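Local coordinates for dipeptide Epimerase (Enterococcus faecalis, PDB 3KUM), which belongs to the enolase superfamily, within the mandelate racemase/muconate lactonizing enzyme group, and binds a magnesium ion together with arginine and tyrosine in its barrel domain, at residues A[288-293]-A[312-317]; A[156-161]-A[182-187]. All coordinates share one frame; numbering follows the deposited sequence.

Contact 1: A[288-293]-A[312-317]. With ARG (arginine), chain I.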
loop_
_atom_site.group_PDB
_atom_site.type_symbol
_atom_site.label_atom_id
_atom_site.label_comp_id
_atom_site.label_asym_id
_atom_site.label_seq_id
_atom_site.Cartn_x
_atom_site.Cartn_y
_atom_site.Cartn_z
ATOM N N CYS A 288 11.452 -3.582 6.891
ATOM C CA CYS A 288 10.798 -4.881 6.977
ATOM C C CYS A 288 11.656 -6.012 6.444
ATOM O O CYS A 288 12.443 -5.829 5.517
ATOM C CB CYS A 288 9.482 -4.870 6.180
ATOM S SG CYS A 288 8.165 -3.850 6.878
ATOM N N MET A 289 11.500 -7.188 7.042
ATOM C CA MET A 289 12.205 -8.376 6.583
ATOM C C MET A 289 11.105 -9.338 6.143
ATOM O O MET A 289 10.057 -9.422 6.784
ATOM C CB MET A 289 13.029 -9.029 7.708
ATOM C CG MET A 289 13.673 -10.369 7.285
ATOM S SD MET A 289 14.851 -11.123 8.470
ATOM C CE MET A 289 13.715 -11.810 9.709
ATOM N N ILE A 290 11.333 -10.048 5.048
ATOM C CA ILE A 290 10.350 -11.009 4.562
ATOM C C ILE A 290 10.792 -12.381 5.081
ATOM O O ILE A 290 11.932 -12.788 4.858
ATOM C CB ILE A 290 10.296 -11.012 3.009
ATOM C CG1 ILE A 290 9.251 -12.008 2.510
ATOM C CG2 ILE A 290 11.662 -11.333 2.437
ATOM C CD1 ILE A 290 7.822 -11.473 2.502
ATOM N N GLY A 291 9.899 -13.072 5.788
ATOM C CA GLY A 291 10.225 -14.384 6.324
ATOM C C GLY A 291 9.415 -15.518 5.710
ATOM O O GLY A 291 8.761 -15.352 4.672
ATOM N N CYS A 292 9.443 -16.682 6.349
ATOM C CA CYS A 292 8.706 -17.824 5.829
ATOM C C CYS A 292 8.435 -18.846 6.912
ATOM O O CYS A 292 9.069 -18.827 7.969
ATOM C CB CYS A 292 9.485 -18.494 4.690
ATOM S SG CYS A 292 11.080 -19.238 5.184
ATOM N N MET A 293 7.481 -19.730 6.640
ATOM C CA MET A 293 7.115 -20.794 7.568
ATOM C C MET A 293 7.934 -22.008 7.155
ATOM O O MET A 293 8.336 -22.118 5.997
ATOM C CB MET A 293 5.629 -21.138 7.434
ATOM C CG MET A 293 4.684 -19.974 7.650
ATOM S SD MET A 293 4.688 -19.423 9.343
ATOM C CE MET A 293 3.151 -20.123 9.948
ATOM N N LYS A 312 11.410 -1.639 -1.925
ATOM C CA LYS A 312 12.610 -1.077 -1.327
ATOM C C LYS A 312 12.714 -1.242 0.191
ATOM O O LYS A 312 13.775 -1.565 0.704
ATOM C CB LYS A 312 12.721 0.410 -1.670
ATOM C CG LYS A 312 13.875 1.080 -0.933
ATOM C CD LYS A 312 14.000 2.566 -1.238
ATOM C CE LYS A 312 15.176 3.148 -0.455
ATOM N NZ LYS A 312 15.349 4.596 -0.693
ATOM N N ASN A 313 11.623 -1.008 0.911
ATOM C CA ASN A 313 11.643 -1.107 2.360
ATOM C C ASN A 313 11.748 -2.529 2.919
ATOM O O ASN A 313 11.904 -2.703 4.117
ATOM C CB ASN A 313 10.433 -0.394 2.961
ATOM C CG ASN A 313 10.585 -0.159 4.452
ATOM O OD1 ASN A 313 11.530 0.503 4.895
ATOM N ND2 ASN A 313 9.656 -0.696 5.237
ATOM N N ILE A 314 11.637 -3.542 2.070
ATOM C CA ILE A 314 11.815 -4.915 2.545
ATOM C C ILE A 314 13.313 -5.080 2.305
ATOM O O ILE A 314 13.748 -5.507 1.242
ATOM C CB ILE A 314 11.000 -5.929 1.712
ATOM C CG1 ILE A 314 9.506 -5.558 1.778
ATOM C CG2 ILE A 314 11.209 -7.336 2.266
ATOM C CD1 ILE A 314 8.569 -6.566 1.145
ATOM N N THR A 315 14.083 -4.697 3.318
ATOM C CA THR A 315 15.539 -4.678 3.271
ATOM C C THR A 315 16.294 -5.916 3.712
ATOM O O THR A 315 17.520 -5.957 3.608
ATOM C CB THR A 315 16.054 -3.504 4.100
ATOM O OG1 THR A 315 15.623 -3.666 5.457
ATOM C CG2 THR A 315 15.490 -2.193 3.561
ATOM N N ARG A 316 15.569 -6.911 4.212
ATOM C CA ARG A 316 16.178 -8.157 4.665
ATOM C C ARG A 316 15.291 -9.317 4.234
ATOM O O ARG A 316 14.075 -9.165 4.127
ATOM C CB ARG A 316 16.316 -8.172 6.192
ATOM C CG ARG A 316 17.264 -7.135 6.772
ATOM C CD ARG A 316 17.286 -7.252 8.292
ATOM N NE ARG A 316 18.276 -6.389 8.934
ATOM C CZ ARG A 316 18.045 -5.156 9.372
ATOM N NH1 ARG A 316 16.843 -4.607 9.245
ATOM N NH2 ARG A 316 19.021 -4.474 9.968
ATOM N N ALA A 317 15.896 -10.476 3.998
ATOM C CA ALA A 317 15.135 -11.646 3.579
ATOM C C ALA A 317 15.559 -12.930 4.277
ATOM O O ALA A 317 16.752 -13.218 4.418
ATOM C CB ALA A 317 15.243 -11.822 2.076
HETATM N N ARG I . 13.404 -19.267 8.700
HETATM C CA ARG I . 12.043 -19.844 8.946
HETATM C C ARG I . 11.546 -19.437 10.328
HETATM O O ARG I . 12.340 -19.250 11.255
HETATM C CB ARG I . 12.094 -21.371 8.874
HETATM C CG ARG I . 12.877 -21.913 7.710
HETATM C CD ARG I . 13.294 -23.334 7.999
HETATM N NE ARG I . 14.403 -23.757 7.155
HETATM C CZ ARG I . 15.159 -24.821 7.403
HETATM N NH1 ARG I . 14.922 -25.568 8.474
HETATM N NH2 ARG I . 16.148 -25.141 6.580
#

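Contact 2: A[156-161]-A[182-187]. With TYR (tyrosine), chain J; ARG (arginine), chain I.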
loop_
_atom_site.group_PDB
_atom_site.type_symbol
_atom_site.label_atom_id
_atom_site.label_comp_id
_atom_site.label_asym_id
_atom_site.label_seq_id
_atom_site.Cartn_x
_atom_site.Cartn_y
_atom_site.Cartn_z
ATOM N N ASP A 156 26.318 -14.898 3.740
ATOM C CA ASP A 156 26.948 -13.853 4.534
ATOM C C ASP A 156 26.119 -13.504 5.772
ATOM O O ASP A 156 26.557 -12.728 6.621
ATOM C CB ASP A 156 27.154 -12.593 3.686
ATOM C CG ASP A 156 25.870 -12.118 3.010
ATOM O OD1 ASP A 156 24.835 -11.975 3.703
ATOM O OD2 ASP A 156 25.896 -11.879 1.782
ATOM N N THR A 157 24.923 -14.075 5.876
ATOM C CA THR A 157 24.057 -13.805 7.023
ATOM C C THR A 157 23.444 -15.098 7.554
ATOM O O THR A 157 22.946 -15.919 6.788
ATOM C CB THR A 157 22.911 -12.838 6.654
ATOM O OG1 THR A 157 23.458 -11.630 6.112
ATOM C CG2 THR A 157 22.073 -12.506 7.887
ATOM N N LEU A 158 23.473 -15.268 8.868
ATOM C CA LEU A 158 22.921 -16.466 9.473
ATOM C C LEU A 158 21.872 -16.111 10.517
ATOM O O LEU A 158 22.084 -15.229 11.347
ATOM C CB LEU A 158 24.034 -17.285 10.131
ATOM C CG LEU A 158 25.275 -17.599 9.292
ATOM C CD1 LEU A 158 26.214 -18.487 10.102
ATOM C CD2 LEU A 158 24.879 -18.287 8.000
ATOM N N LYS A 159 20.732 -16.790 10.458
ATOM C CA LYS A 159 19.671 -16.565 11.430
ATOM C C LYS A 159 19.850 -17.664 12.473
ATOM O O LYS A 159 19.873 -18.845 12.133
ATOM C CB LYS A 159 18.291 -16.670 10.766
ATOM C CG LYS A 159 17.134 -16.418 11.726
ATOM C CD LYS A 159 15.805 -16.216 10.999
ATOM C CE LYS A 159 14.688 -15.928 11.991
ATOM N NZ LYS A 159 13.395 -15.595 11.335
ATOM N N ILE A 160 19.982 -17.269 13.736
ATOM C CA ILE A 160 20.206 -18.216 14.822
ATOM C C ILE A 160 19.063 -18.316 15.818
ATOM O O ILE A 160 18.688 -17.333 16.449
ATOM C CB ILE A 160 21.491 -17.848 15.605
ATOM C CG1 ILE A 160 22.684 -17.815 14.647
ATOM C CG2 ILE A 160 21.723 -18.852 16.738
ATOM C CD1 ILE A 160 23.945 -17.228 15.259
ATOM N N LYS A 161 18.525 -19.521 15.971
ATOM C CA LYS A 161 17.435 -19.750 16.909
ATOM C C LYS A 161 17.977 -20.001 18.317
ATOM O O LYS A 161 19.008 -20.647 18.491
ATOM C CB LYS A 161 16.592 -20.952 16.464
ATOM C CG LYS A 161 15.812 -20.742 15.165
ATOM C CD LYS A 161 14.614 -19.826 15.375
ATOM C CE LYS A 161 13.821 -19.645 14.089
ATOM N NZ LYS A 161 12.633 -18.766 14.279
ATOM N N PHE A 182 33.713 -12.385 11.785
ATOM C CA PHE A 182 32.990 -11.172 12.146
ATOM C C PHE A 182 32.454 -10.472 10.908
ATOM O O PHE A 182 31.783 -9.447 11.009
ATOM C CB PHE A 182 33.901 -10.228 12.934
ATOM C CG PHE A 182 33.745 -10.344 14.420
ATOM C CD1 PHE A 182 32.684 -9.722 15.069
ATOM C CD2 PHE A 182 34.639 -11.098 15.170
ATOM C CE1 PHE A 182 32.512 -9.847 16.450
ATOM C CE2 PHE A 182 34.478 -11.231 16.552
ATOM C CZ PHE A 182 33.411 -10.604 17.192
ATOM N N ASP A 183 32.764 -11.022 9.737
ATOM C CA ASP A 183 32.276 -10.456 8.490
ATOM C C ASP A 183 30.909 -11.065 8.178
ATOM O O ASP A 183 30.218 -10.631 7.258
ATOM C CB ASP A 183 33.251 -10.743 7.344
ATOM C CG ASP A 183 34.558 -9.985 7.488
ATOM O OD1 ASP A 183 34.509 -8.784 7.830
ATOM O OD2 ASP A 183 35.631 -10.581 7.251
ATOM N N ILE A 184 30.525 -12.071 8.958
ATOM C CA ILE A 184 29.239 -12.737 8.775
ATOM C C ILE A 184 28.212 -12.079 9.693
ATOM O O ILE A 184 28.439 -11.947 10.899
ATOM C CB ILE A 184 29.321 -14.249 9.137
ATOM C CG1 ILE A 184 30.460 -14.925 8.366
ATOM C CG2 ILE A 184 27.996 -14.933 8.824
ATOM C CD1 ILE A 184 30.317 -14.880 6.859
ATOM N N LYS A 185 27.086 -11.659 9.124
ATOM C CA LYS A 185 26.034 -11.025 9.913
ATOM C C LYS A 185 25.275 -12.101 10.681
ATOM O O LYS A 185 24.986 -13.163 10.143
ATOM C CB LYS A 185 25.074 -10.261 8.997
ATOM C CG LYS A 185 25.769 -9.256 8.092
ATOM C CD LYS A 185 24.784 -8.516 7.188
ATOM C CE LYS A 185 23.786 -7.702 7.997
ATOM N NZ LYS A 185 24.477 -6.757 8.920
ATOM N N LEU A 186 24.957 -11.827 11.939
ATOM C CA LEU A 186 24.236 -12.794 12.754
ATOM C C LEU A 186 22.975 -12.211 13.370
ATOM O O LEU A 186 23.043 -11.308 14.203
ATOM C CB LEU A 186 25.133 -13.317 13.882
ATOM C CG LEU A 186 26.418 -14.056 13.509
ATOM C CD1 LEU A 186 27.191 -14.369 14.778
ATOM C CD2 LEU A 186 26.090 -15.334 12.755
ATOM N N ARG A 187 21.824 -12.727 12.957
ATOM C CA ARG A 187 20.550 -12.280 13.510
ATOM C C ARG A 187 20.055 -13.396 14.428
ATOM O O ARG A 187 20.227 -14.570 14.122
ATOM C CB ARG A 187 19.541 -12.001 12.381
ATOM C CG ARG A 187 19.533 -13.040 11.269
ATOM C CD ARG A 187 18.737 -12.579 10.036
ATOM N NE ARG A 187 19.151 -11.257 9.562
ATOM C CZ ARG A 187 19.024 -10.825 8.308
ATOM N NH1 ARG A 187 18.494 -11.600 7.367
ATOM N NH2 ARG A 187 19.424 -9.605 7.995
HETATM N N TYR J . 10.230 -19.309 10.460
HETATM C CA TYR J . 9.618 -18.935 11.729
HETATM C C TYR J . 10.229 -17.681 12.350
HETATM O O TYR J . 10.885 -16.904 11.618
HETATM C CB TYR J . 9.725 -20.097 12.714
HETATM C CG TYR J . 8.963 -21.327 12.288
HETATM C CD1 TYR J . 9.485 -22.596 12.520
HETATM C CD2 TYR J . 7.716 -21.227 11.660
HETATM C CE1 TYR J . 8.796 -23.737 12.141
HETATM C CE2 TYR J . 7.014 -22.369 11.270
HETATM C CZ TYR J . 7.566 -23.623 11.515
HETATM O OH TYR J . 6.918 -24.770 11.122
HETATM O OXT TYR J . 10.017 -17.488 13.570
HETATM N N ARG I . 13.404 -19.267 8.700
HETATM C CA ARG I . 12.043 -19.844 8.946
HETATM C C ARG I . 11.546 -19.437 10.328
HETATM O O ARG I . 12.340 -19.250 11.255
HETATM C CB ARG I . 12.094 -21.371 8.874
HETATM C CG ARG I . 12.877 -21.913 7.710
HETATM C CD ARG I . 13.294 -23.334 7.999
HETATM N NE ARG I . 14.403 -23.757 7.155
HETATM C CZ ARG I . 15.159 -24.821 7.403
HETATM N NH1 ARG I . 14.922 -25.568 8.474
HETATM N NH2 ARG I . 16.148 -25.141 6.580
#

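Contact 1: A[288-293]-A[312-317]
Cys288 and Ile314 open a parallel pairing between strands 288-290 and 314-317, whose axes come within 4.6 Å and diverge by 41°. The register slips by one residue immediately afterwards, a beta bulge: Met289 faces Arg316 and Ile290 faces Ala317, while Thr315 is left over. Cys288 N donates to Asn313 O at 2.9 Å. At the bulge, Ile314 centres an inverse gamma turn, and Thr315 N makes weak bonds to both Asn313 O and Cys288 O, the latter with 123° at the hydrogen. Regular pairing resumes where Ile290 N meets Arg316 O at 3.0 Å.

The side chains divide between the two faces of the sheet. On one, Met289 and Arg316 cross at about a right angle, Met289 CG resting 3.6 Å from Arg316 CB. The Met289 chain, trans about its first bond (chi1 174°), passes over the CB of Arg316; its sulfur and methyl then lead away, as does the guanidinium, which Glu212 holds by a salt bridge to NE. On the other face Ile290 bridges two neighbours: CB lies 3.9 Å from Ile314 CG2, and the CG2 branch touches Ala317 CB at 3.6 Å. Cys288 SG sits beside the amide of Asn313, whose ND2 is hydrogen-bonded to Ile286 O and Asn278 OD1.

Beyond the strand, Cys292 O accepts a bond from the bound tyrosine and approaches CA of the bound arginine at 3.3 Å. The pair closes a beta-alpha-beta unit of the barrel: helix 298-310 covers Ile290 and Ile314, helix 271-283 packs on Cys288, and strand 260-263 continues the sheet beyond 288-290.

Contact 2: A[156-161]-A[182-187]
Thr157 CG2 lies over the centre of one face of the Arg187 guanidinium, 3.5 Å from CZ, the two side chains crossing at about a right angle. With CG between the backbone N and carbonyl carbon (chi1 43°) and a bend at chi3 (52°), the arginine carries its guanidinium beside the Thr157 methyl, and salt bridges from NE to Glu212 and from NH1 to Asp132 fix the group's rotation. Thr157 OG1, hydrogen-bonded to Asp156 OD1, also meets the aliphatic chain of Lys185 at CD.

Four backbone bonds join the parallel strands in regular register, from Lys185 N to Asp156 O at 2.8 Å through to Ile160 N on Arg187 O at 2.7 Å. On the face bearing Leu158 and Leu186, these two lie side by side, and Leu158 CG reaches Ile184 CG2 at 3.8 Å. Lys159, extended beyond CG, carries its NZ to the bound tyrosine, 2.8 Å from TYR O, with Glu215 and Asp318 as further partners. Lys161 NZ, hydrogen-bonded to Asp189 and Asn191, adds a weak bond to O of the bound arginine.

Helix 140-153 covers Leu158 and Ile184, helix 166-180 makes the beta-alpha-beta crossover, and strand 128-135 continues the barrel sheet beside 157-161.

Overall arrangement
Contacts 1 and 2 are parallel strand pairings of the same barrel sheet, each spanned by its own crossover helix. Both are largely buried, each with exposed residues at its margin (Thr315; Asp183 and Lys185), but the centre of contact 1 lies about 8 Å from the centre of the chain, that of contact 2 about 17 Å. Contact 1 is bulged and mostly apolar; contact 2 is regular and brings more charge inward. They meet inside the barrel, where Arg316 CD lies 3.2 Å from Arg187 NH2 and both arginines form salt bridges to Glu212, Arg316 to OE1, Arg187 to OE2. The bound arginine and tyrosine are approached by a backbone carbonyl from contact 1 and lysine amines from contact 2.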